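ATP/GTP-binding site-containing protein A (Brucella abortus, PDB 6NTR) functions in the periplasm to maintain the integrity of the cell envelope, and folds as a beta-barrel-like protein. Local coordinates at residues 7-12 with 237-242; 119-124 with 156-161; 189-194 with 206-211. All blocks are in the same frame, centred on the assembly; numbering follows the deposited sequence.

Contact 1 of 3, residues 7-12 with 237-242; sequences PHRAIY and KLDIYD. With EDO (1,2-ethanediol), chain G.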
loop_
_atom_site.group_PDB
_atom_site.type_symbol
_atom_site.label_atom_id
_atom_site.label_comp_id
_atom_site.label_asym_id
_atom_site.label_seq_id
_atom_site.Cartn_x
_atom_site.Cartn_y
_atom_site.Cartn_z
ATOM N N PRO A 7 -15.445 3.847 4.166
ATOM C CA PRO A 7 -14.765 3.299 5.331
ATOM C C PRO A 7 -15.009 1.820 5.432
ATOM O O PRO A 7 -16.131 1.386 5.335
ATOM C CB PRO A 7 -15.444 4.016 6.490
ATOM C CG PRO A 7 -16.076 5.205 5.888
ATOM C CD PRO A 7 -16.521 4.759 4.545
ATOM N N HIS A 8 -13.958 1.045 5.595
ATOM C CA HIS A 8 -14.119 -0.387 5.602
ATOM C C HIS A 8 -12.945 -1.117 6.194
ATOM O O HIS A 8 -11.881 -0.579 6.327
ATOM C CB HIS A 8 -14.227 -0.841 4.153
ATOM C CG HIS A 8 -13.002 -0.539 3.363
ATOM N ND1 HIS A 8 -12.718 0.719 2.898
ATOM C CD2 HIS A 8 -11.950 -1.308 3.030
ATOM C CE1 HIS A 8 -11.559 0.703 2.280
ATOM N NE2 HIS A 8 -11.071 -0.515 2.349
ATOM N N ARG A 9 -13.155 -2.376 6.505
ATOM C CA ARG A 9 -12.105 -3.241 7.010
ATOM C C ARG A 9 -12.060 -4.359 6.001
ATOM O O ARG A 9 -13.085 -4.876 5.598
ATOM C CB ARG A 9 -12.381 -3.781 8.405
ATOM C CG ARG A 9 -11.254 -4.644 8.944
ATOM C CD ARG A 9 -11.574 -5.129 10.343
ATOM N NE ARG A 9 -10.775 -6.274 10.747
ATOM C CZ ARG A 9 -11.288 -7.384 11.252
ATOM N NH1 ARG A 9 -12.594 -7.489 11.398
ATOM N NH2 ARG A 9 -10.504 -8.386 11.604
ATOM N N ALA A 10 -10.868 -4.719 5.577
ATOM C CA ALA A 10 -10.707 -5.729 4.552
ATOM C C ALA A 10 -9.583 -6.665 4.956
ATOM O O ALA A 10 -8.485 -6.222 5.301
ATOM C CB ALA A 10 -10.407 -5.072 3.222
ATOM N N ILE A 11 -9.865 -7.955 4.928
ATOM C CA ILE A 11 -8.903 -8.970 5.315
ATOM C C ILE A 11 -8.530 -9.733 4.068
ATOM O O ILE A 11 -9.403 -10.278 3.382
ATOM C CB ILE A 11 -9.473 -9.935 6.353
ATOM C CG1 ILE A 11 -9.944 -9.183 7.580
ATOM C CG2 ILE A 11 -8.422 -10.919 6.733
ATOM C CD1 ILE A 11 -10.687 -10.074 8.517
ATOM N N TYR A 12 -7.238 -9.800 3.794
ATOM C CA TYR A 12 -6.721 -10.490 2.630
ATOM C C TYR A 12 -5.933 -11.697 3.098
ATOM O O TYR A 12 -5.260 -11.641 4.127
ATOM C CB TYR A 12 -5.825 -9.574 1.794
ATOM C CG TYR A 12 -6.485 -8.318 1.284
ATOM C CD1 TYR A 12 -6.451 -7.152 2.024
ATOM C CD2 TYR A 12 -7.111 -8.290 0.050
ATOM C CE1 TYR A 12 -7.041 -6.005 1.557
ATOM C CE2 TYR A 12 -7.699 -7.144 -0.421
ATOM C CZ TYR A 12 -7.663 -6.002 0.341
ATOM O OH TYR A 12 -8.232 -4.828 -0.084
ATOM N N LYS A 237 -12.775 -11.099 3.330
ATOM C CA LYS A 237 -13.860 -10.575 4.145
ATOM C C LYS A 237 -13.870 -9.062 4.043
ATOM O O LYS A 237 -12.814 -8.424 4.115
ATOM C CB LYS A 237 -13.698 -11.003 5.599
ATOM C CG LYS A 237 -14.862 -10.669 6.512
ATOM C CD LYS A 237 -14.612 -11.246 7.906
ATOM C CE LYS A 237 -15.773 -10.988 8.833
ATOM N NZ LYS A 237 -15.988 -9.525 8.982
ATOM N N LEU A 238 -15.049 -8.473 3.892
ATOM C CA LEU A 238 -15.165 -7.041 3.676
ATOM C C LEU A 238 -16.274 -6.501 4.555
ATOM O O LEU A 238 -17.416 -6.972 4.478
ATOM C CB LEU A 238 -15.440 -6.727 2.208
ATOM C CG LEU A 238 -15.655 -5.248 1.968
ATOM C CD1 LEU A 238 -14.331 -4.544 2.127
ATOM C CD2 LEU A 238 -16.244 -5.024 0.597
ATOM N N ASP A 239 -15.935 -5.521 5.385
ATOM C CA ASP A 239 -16.880 -4.907 6.302
ATOM C C ASP A 239 -17.022 -3.444 5.932
ATOM O O ASP A 239 -16.041 -2.694 5.954
ATOM C CB ASP A 239 -16.434 -5.079 7.750
ATOM C CG ASP A 239 -16.656 -6.482 8.242
ATOM O OD1 ASP A 239 -17.761 -7.018 7.996
ATOM O OD2 ASP A 239 -15.730 -7.045 8.868
ATOM N N ILE A 240 -18.241 -3.054 5.583
ATOM C CA ILE A 240 -18.549 -1.709 5.124
ATOM C C ILE A 240 -19.119 -0.926 6.294
ATOM O O ILE A 240 -20.163 -1.294 6.842
ATOM C CB ILE A 240 -19.546 -1.733 3.961
ATOM C CG1 ILE A 240 -19.040 -2.623 2.830
ATOM C CG2 ILE A 240 -19.794 -0.328 3.472
ATOM C CD1 ILE A 240 -19.777 -3.936 2.726
ATOM N N TYR A 241 -18.452 0.158 6.666
ATOM C CA TYR A 241 -18.905 0.982 7.773
ATOM C C TYR A 241 -19.901 2.029 7.279
ATOM O O TYR A 241 -20.030 2.278 6.079
ATOM C CB TYR A 241 -17.720 1.655 8.461
ATOM C CG TYR A 241 -16.687 0.700 9.032
ATOM C CD1 TYR A 241 -17.048 -0.550 9.527
ATOM C CD2 TYR A 241 -15.350 1.066 9.092
ATOM C CE1 TYR A 241 -16.098 -1.402 10.045
ATOM C CE2 TYR A 241 -14.402 0.231 9.610
ATOM C CZ TYR A 241 -14.774 -1.000 10.081
ATOM O OH TYR A 241 -13.806 -1.827 10.597
ATOM N N ASP A 242 -20.603 2.647 8.229
ATOM C CA ASP A 242 -21.693 3.582 7.917
ATOM C C ASP A 242 -21.238 4.867 7.225
ATOM O O ASP A 242 -22.063 5.641 6.725
ATOM C CB ASP A 242 -22.453 3.950 9.191
ATOM C CG ASP A 242 -21.582 4.673 10.198
ATOM O OD1 ASP A 242 -20.354 4.446 10.175
ATOM O OD2 ASP A 242 -22.119 5.472 11.002
HETATM C C1 EDO G . -8.619 -1.278 -0.086
HETATM O O1 EDO G . -9.043 -2.632 0.116
HETATM C C2 EDO G . -7.107 -1.234 -0.127
HETATM O O2 EDO G . -6.740 0.107 -0.446
#
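An antiparallel strand pair joins the first strand to the last in this beta-barrel-like fold: the first, entered at residues 7-12, runs beside the last, left through residues 237-242, with short axes 4.8 Å apart. Arg9 with Asp239 and Ile11 with Lys237 are hydrogen-bonded pairs; His8 with Ile240 and Ala10 with Leu238 are non-hydrogen-bonded pairs. The bond from Asp239 N to Arg9 O, 2.9 Å, is nearly straight and lies in the carbonyl plane. Beyond the last regular pair, Tyr241 N still reaches Pro7 O, but from above the carbonyl plane, and Lys237 N to Ile11 O at the far end is weak.

The two faces differ in chemistry. On that of His8, Ala10, Leu238 and Ile240, a leucine methyl fits against the small alanine, Leu238 CD1 lying 4.1 Å from Ala10 CB. The buried His8 ring, whose ND1 bonds to Val6 O, also meets the ring of Tyr34. An ethanediol, probably from the crystallisation liquor, lies at the edge of the Tyr12 ring and makes a very short bond to Tyr12 OH, which also bonds Thr219 O.

The face of Arg9, Ile11, Lys237 and Asp239 is charged. Lys237, extended until it bends at its last torsion, closes a salt bridge along its own strand, NZ to Asp239 OD2 at 2.5 Å. The extended Arg9 lies beside Asp239 without reaching it, and Ile11 CD1 covers one face of its guanidinium. Tyr241 suits the place just past the strand end because its ring offers both a flat face and a polar tip: OH bonds to Glu35, while His8 CA makes a CH-pi contact over one face, 4.3 Å from the ring centroid.

Contact 2 of 3, residues 119-124 with 156-161; sequences DLKGTQ and DRVVAT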
loop_
_atom_site.group_PDB
_atom_site.type_symbol
_atom_site.label_atom_id
_atom_site.label_comp_id
_atom_site.label_asym_id
_atom_site.label_seq_id
_atom_site.Cartn_x
_atom_site.Cartn_y
_atom_site.Cartn_z
ATOM N N ASP A 119 14.249 17.791 4.842
ATOM C CA ASP A 119 13.618 18.469 3.723
ATOM C C ASP A 119 13.685 17.567 2.497
ATOM O O ASP A 119 14.777 17.205 2.045
ATOM C CB ASP A 119 14.298 19.804 3.445
ATOM C CG ASP A 119 13.562 20.955 4.059
ATOM O OD1 ASP A 119 12.366 20.765 4.356
ATOM O OD2 ASP A 119 14.153 22.047 4.222
ATOM N N LEU A 120 12.527 17.197 1.961
ATOM C CA LEU A 120 12.466 16.383 0.761
ATOM C C LEU A 120 11.694 17.115 -0.329
ATOM O O LEU A 120 11.128 18.191 -0.115
ATOM C CB LEU A 120 11.812 15.027 1.039
ATOM C CG LEU A 120 12.536 14.005 1.894
ATOM C CD1 LEU A 120 11.778 12.702 1.841
ATOM C CD2 LEU A 120 13.939 13.845 1.371
ATOM N N LYS A 121 11.670 16.505 -1.510
ATOM C CA LYS A 121 10.981 17.046 -2.670
ATOM C C LYS A 121 9.498 17.102 -2.391
ATOM O O LYS A 121 8.949 16.181 -1.826
ATOM C CB LYS A 121 11.269 16.150 -3.881
ATOM C CG LYS A 121 10.326 16.314 -5.064
ATOM C CD LYS A 121 10.406 15.139 -6.031
ATOM C CE LYS A 121 11.839 14.710 -6.278
ATOM N NZ LYS A 121 11.969 13.263 -6.606
ATOM N N GLY A 122 8.841 18.174 -2.797
ATOM C CA GLY A 122 7.420 18.304 -2.558
ATOM C C GLY A 122 6.673 17.193 -3.245
ATOM O O GLY A 122 6.988 16.840 -4.370
ATOM N N THR A 123 5.675 16.637 -2.570
ATOM C CA THR A 123 4.920 15.519 -3.117
ATOM C C THR A 123 3.500 15.436 -2.613
ATOM O O THR A 123 2.906 16.432 -2.270
ATOM C CB THR A 123 5.656 14.183 -2.910
ATOM O OG1 THR A 123 4.982 13.146 -3.619
ATOM C CG2 THR A 123 5.697 13.825 -1.474
ATOM N N GLN A 124 2.953 14.233 -2.620
ATOM C CA GLN A 124 1.605 13.964 -2.147
ATOM C C GLN A 124 1.633 12.758 -1.204
ATOM O O GLN A 124 2.643 12.099 -1.070
ATOM C CB GLN A 124 0.599 13.812 -3.278
ATOM C CG GLN A 124 0.864 12.673 -4.227
ATOM C CD GLN A 124 -0.325 12.364 -5.095
ATOM O OE1 GLN A 124 -1.399 12.905 -4.908
ATOM N NE2 GLN A 124 -0.135 11.480 -6.044
ATOM N N ASP A 156 12.316 7.962 4.522
ATOM C CA ASP A 156 13.296 8.983 4.215
ATOM C C ASP A 156 13.356 9.357 2.739
ATOM O O ASP A 156 14.405 9.767 2.267
ATOM C CB ASP A 156 14.663 8.489 4.647
ATOM C CG ASP A 156 14.882 7.037 4.312
ATOM O OD1 ASP A 156 13.949 6.402 3.783
ATOM O OD2 ASP A 156 15.987 6.527 4.571
ATOM N N ARG A 157 12.270 9.200 1.999
ATOM C CA ARG A 157 12.326 9.575 0.593
ATOM C C ARG A 157 11.016 9.686 -0.155
ATOM O O ARG A 157 9.976 9.303 0.335
ATOM C CB ARG A 157 13.264 8.651 -0.162
ATOM C CG ARG A 157 12.584 7.445 -0.742
ATOM C CD ARG A 157 12.585 6.319 0.254
ATOM N NE ARG A 157 12.372 5.040 -0.386
ATOM C CZ ARG A 157 13.333 4.347 -0.967
ATOM N NH1 ARG A 157 13.068 3.183 -1.524
ATOM N NH2 ARG A 157 14.559 4.819 -0.983
ATOM N N VAL A 158 11.094 10.266 -1.347
ATOM C CA VAL A 158 9.962 10.356 -2.260
ATOM C C VAL A 158 10.131 9.289 -3.326
ATOM O O VAL A 158 11.244 9.054 -3.819
ATOM C CB VAL A 158 9.859 11.755 -2.882
ATOM C CG1 VAL A 158 11.185 12.167 -3.464
ATOM C CG2 VAL A 158 8.813 11.756 -3.948
ATOM N N VAL A 159 9.043 8.599 -3.652
ATOM C CA VAL A 159 9.083 7.519 -4.619
ATOM C C VAL A 159 8.320 7.943 -5.853
ATOM O O VAL A 159 7.222 8.499 -5.752
ATOM C CB VAL A 159 8.500 6.215 -4.055
ATOM C CG1 VAL A 159 9.431 5.647 -3.031
ATOM C CG2 VAL A 159 7.108 6.437 -3.496
ATOM N N ALA A 160 8.898 7.662 -7.014
ATOM C CA ALA A 160 8.221 7.853 -8.281
ATOM C C ALA A 160 7.342 6.639 -8.555
ATOM O O ALA A 160 7.812 5.501 -8.455
ATOM C CB ALA A 160 9.247 8.031 -9.397
ATOM N N THR A 161 6.080 6.881 -8.868
ATOM C CA THR A 161 5.150 5.813 -9.164
ATOM C C THR A 161 4.514 5.984 -10.548
ATOM O O THR A 161 4.007 7.038 -10.868
ATOM C CB THR A 161 4.059 5.698 -8.084
ATOM O OG1 THR A 161 3.089 6.728 -8.254
ATOM C CG2 THR A 161 4.661 5.818 -6.710
#
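Val158 points its two methyls at two different residues, and this fork carries most of the meeting between residues 119-124 and 156-161. The Val158 and Thr123 side chains slide past each other in opposite directions, with Val158 CG2, anti to the backbone N, 4.1 Å from Thr123 CB. Val158 CG1 takes the crowded position between backbone N and carbonyl carbon (chi1 51°) and meets Lys121, whose chain crosses the valine at about a right angle. Lys121 leaves with CG anti to its backbone N; CB and CD already pass near the methyl, and the bend at chi3 (-43°) keeps CE and NZ close, NZ 3.4 Å from Val158 CG1. A long chain suits this exposed place: its methylenes give the apolar contact, while NZ, though closest, makes no polar bond to the methyl.

Leu120 works apart from these. With CG anti to the carbonyl carbon, it drops a single methyl onto the opposing backbone, where CD1 lies 3.4 Å from Arg157 CA. Asp156 and Arg157 start their side chains away from the other segment, so the main chain meets the methyl.

No hydrogen bond crosses between the segments. The backbones at Leu120 and Arg157 are 6.8 Å apart from CA to CA, beyond the spacing of paired strands, so side chains fill the gap. Thr123 OG1 bonds to Thr147 OG1 and accepts a weak bond from Gln124 N.

Each segment belongs to a different strand pairing. Leu120 bonds through its backbone to Thr106 on strand 105-112, whereas Val159 and Thr161 pair with strand 143-148. The contact thus brings together, at the surface, the end of strand 116-121 and the approach to strand 159-165. Between them in sequence lies helix 126-138, to which Gln124 NE2 hydrogen-bonds at Glu132 OE1 and Thr161 OG1 at His129 NE2.

Contact 3 of 3, residues 189-194 with 206-211; sequences PVTIAY and IYRINF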
loop_
_atom_site.group_PDB
_atom_site.type_symbol
_atom_site.label_atom_id
_atom_site.label_comp_id
_atom_site.label_asym_id
_atom_site.label_seq_id
_atom_site.Cartn_x
_atom_site.Cartn_y
_atom_site.Cartn_z
ATOM N N PRO A 189 -8.414 -2.421 -13.577
ATOM C CA PRO A 189 -7.185 -3.122 -13.229
ATOM C C PRO A 189 -6.143 -2.043 -13.064
ATOM O O PRO A 189 -6.103 -1.149 -13.881
ATOM C CB PRO A 189 -6.906 -3.966 -14.459
ATOM C CG PRO A 189 -8.218 -4.101 -15.141
ATOM C CD PRO A 189 -8.910 -2.802 -14.904
ATOM N N VAL A 190 -5.318 -2.114 -12.030
ATOM C CA VAL A 190 -4.321 -1.080 -11.816
ATOM C C VAL A 190 -2.998 -1.740 -11.493
ATOM O O VAL A 190 -2.941 -2.670 -10.680
ATOM C CB VAL A 190 -4.727 -0.101 -10.704
ATOM C CG1 VAL A 190 -3.831 1.097 -10.746
ATOM C CG2 VAL A 190 -6.159 0.320 -10.866
ATOM N N THR A 191 -1.947 -1.274 -12.156
ATOM C CA THR A 191 -0.573 -1.652 -11.877
ATOM C C THR A 191 0.170 -0.390 -11.467
ATOM O O THR A 191 0.158 0.604 -12.193
ATOM C CB THR A 191 0.079 -2.308 -13.102
ATOM O OG1 THR A 191 -0.609 -3.520 -13.429
ATOM C CG2 THR A 191 1.529 -2.632 -12.836
ATOM N N ILE A 192 0.789 -0.415 -10.297
ATOM C CA ILE A 192 1.631 0.683 -9.846
ATOM C C ILE A 192 3.049 0.151 -9.720
ATOM O O ILE A 192 3.286 -0.819 -8.992
ATOM C CB ILE A 192 1.130 1.275 -8.524
ATOM C CG1 ILE A 192 -0.330 1.702 -8.683
ATOM C CG2 ILE A 192 1.976 2.445 -8.126
ATOM C CD1 ILE A 192 -0.863 2.538 -7.554
ATOM N N ALA A 193 3.980 0.753 -10.460
ATOM C CA ALA A 193 5.392 0.415 -10.373
ATOM C C ALA A 193 6.121 1.533 -9.651
ATOM O O ALA A 193 5.921 2.708 -9.967
ATOM C CB ALA A 193 6.006 0.190 -11.752
ATOM N N TYR A 194 6.961 1.159 -8.691
ATOM C CA TYR A 194 7.598 2.091 -7.779
ATOM C C TYR A 194 9.066 2.193 -8.148
ATOM O O TYR A 194 9.756 1.176 -8.254
ATOM C CB TYR A 194 7.432 1.625 -6.327
ATOM C CG TYR A 194 6.035 1.769 -5.709
ATOM C CD1 TYR A 194 4.980 0.980 -6.128
ATOM C CD2 TYR A 194 5.804 2.639 -4.649
ATOM C CE1 TYR A 194 3.733 1.088 -5.556
ATOM C CE2 TYR A 194 4.553 2.746 -4.064
ATOM C CZ TYR A 194 3.523 1.965 -4.526
ATOM O OH TYR A 194 2.275 2.060 -3.956
ATOM N N ILE A 206 11.645 -0.751 -7.917
ATOM C CA ILE A 206 12.002 -1.408 -6.668
ATOM C C ILE A 206 10.883 -2.332 -6.205
ATOM O O ILE A 206 11.137 -3.314 -5.507
ATOM C CB ILE A 206 12.344 -0.367 -5.593
ATOM C CG1 ILE A 206 11.138 0.532 -5.372
ATOM C CG2 ILE A 206 13.570 0.450 -5.992
ATOM C CD1 ILE A 206 11.412 1.684 -4.493
ATOM N N TYR A 207 9.650 -2.064 -6.607
ATOM C CA TYR A 207 8.512 -2.854 -6.176
ATOM C C TYR A 207 7.383 -2.573 -7.154
ATOM O O TYR A 207 7.284 -1.479 -7.705
ATOM C CB TYR A 207 8.144 -2.509 -4.720
ATOM C CG TYR A 207 6.711 -2.731 -4.284
ATOM C CD1 TYR A 207 6.294 -3.958 -3.781
ATOM C CD2 TYR A 207 5.795 -1.698 -4.299
ATOM C CE1 TYR A 207 4.982 -4.153 -3.352
ATOM C CE2 TYR A 207 4.490 -1.887 -3.878
ATOM C CZ TYR A 207 4.091 -3.107 -3.411
ATOM O OH TYR A 207 2.792 -3.265 -2.998
ATOM N N ARG A 208 6.550 -3.575 -7.387
ATOM C CA ARG A 208 5.459 -3.435 -8.333
ATOM C C ARG A 208 4.243 -4.191 -7.825
ATOM O O ARG A 208 4.367 -5.349 -7.419
ATOM C CB ARG A 208 5.868 -3.974 -9.696
ATOM C CG ARG A 208 4.808 -3.792 -10.746
ATOM C CD ARG A 208 5.405 -3.889 -12.126
ATOM N NE ARG A 208 5.838 -5.244 -12.435
ATOM C CZ ARG A 208 5.024 -6.284 -12.558
ATOM N NH1 ARG A 208 3.710 -6.147 -12.430
ATOM N NH2 ARG A 208 5.531 -7.471 -12.824
ATOM N N ILE A 209 3.091 -3.551 -7.892
ATOM C CA ILE A 209 1.859 -4.155 -7.465
ATOM C C ILE A 209 0.738 -4.027 -8.477
ATOM O O ILE A 209 0.514 -2.976 -9.010
ATOM C CB ILE A 209 1.384 -3.559 -6.122
ATOM C CG1 ILE A 209 0.146 -4.280 -5.636
ATOM C CG2 ILE A 209 1.044 -2.098 -6.255
ATOM C CD1 ILE A 209 -0.340 -3.834 -4.277
ATOM N N ASN A 210 0.022 -5.109 -8.690
ATOM C CA ASN A 210 -1.107 -5.121 -9.574
ATOM C C ASN A 210 -2.351 -5.340 -8.750
ATOM O O ASN A 210 -2.386 -6.229 -7.947
ATOM C CB ASN A 210 -0.994 -6.263 -10.569
ATOM C CG ASN A 210 0.239 -6.176 -11.409
ATOM O OD1 ASN A 210 1.326 -6.497 -10.973
ATOM N ND2 ASN A 210 0.069 -5.740 -12.634
ATOM N N PHE A 211 -3.379 -4.543 -8.955
ATOM C CA PHE A 211 -4.603 -4.718 -8.214
ATOM C C PHE A 211 -5.827 -4.300 -8.995
ATOM O O PHE A 211 -5.722 -3.579 -9.947
ATOM C CB PHE A 211 -4.535 -3.954 -6.872
ATOM C CG PHE A 211 -4.353 -2.475 -7.007
ATOM C CD1 PHE A 211 -3.106 -1.929 -7.113
ATOM C CD2 PHE A 211 -5.430 -1.638 -7.017
ATOM C CE1 PHE A 211 -2.940 -0.581 -7.239
ATOM C CE2 PHE A 211 -5.266 -0.290 -7.148
ATOM C CZ PHE A 211 -4.020 0.236 -7.257
#
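With CG in the crowded position between its backbone N and carbonyl carbon (chi1 61°), Phe211 swings its ring across to the neighbouring strand, so that Val190 CB sits over one face, 3.8 Å from the ring centroid, in a CH-pi contact. Ile192, with CG1 anti to the carbonyl carbon, brings CG1 and CD1 to the edge of the same ring. At the other end, Tyr207 has CG anti to the backbone N and Tyr194 has it anti to the carbonyl carbon; the two side chains lie alongside, and the Tyr207 edge meets the Tyr194 face. This edge-to-face pair has its planes at 61° and brings Tyr207 CD2 to 3.3 Å from Tyr194 CD1.

These groups share one side of a beta hairpin formed by strands 187-195 and 207-214. Val190 with Phe211, Ile192 with Ile209 and Tyr194 with Tyr207 are its hydrogen-bonded pairs, and beta-branched and aromatic residues suit the extended backbone. The two bonds of the Val190-Phe211 pair are short, 2.6 Å for Phe211 N to Val190 O; that from Ile209 N to Ile192 O is nearly straight. Towards the turn, the bond from Ile206 N to Tyr194 O is weak.

On the reverse side, Thr191, Ala193, Arg208 and Asn210 are smaller or polar. Arg208, its CG anti to the backbone N, runs out so that CD lies 4.1 Å from Ala193 CB, a small residue that lets the chain pass close.

Tyr194 OH bonds to a glycerol, probably from the crystallisation liquor. The chemistry thus implies a two-sided hairpin, joined by main-chain bonds: a more polar reverse, and an apolar, aromatic side whose Val190, Ile192 and Phe211 meet Leu133 of helix 126-138, while Tyr207 meets Met224 and Ile209 both Met222 and Met224 of strand 222-225.

How the contacts relate
Contacts 1 and 3 are both antiparallel strand pairs and partly buried, whereas contact 2 lies at the surface and has no hydrogen bond between its segments. Contact 1 pairs the first and last strands and carries its charges on one face; contact 3, nearer the chain centre, joins strands close in sequence and places Phe211 against helix 126-138. Contacts 1 and 2 sit on opposite sides of the centre, their nearest atoms about 17 Å apart. Contacts 2 and 3 touch, since strands 159-165 and 187-195 are neighbours: Thr161 packs on Ile192 and Tyr194, with Thr161 CB 3.9 Å from Ile192 CG2, and Arg157 meets Ile206.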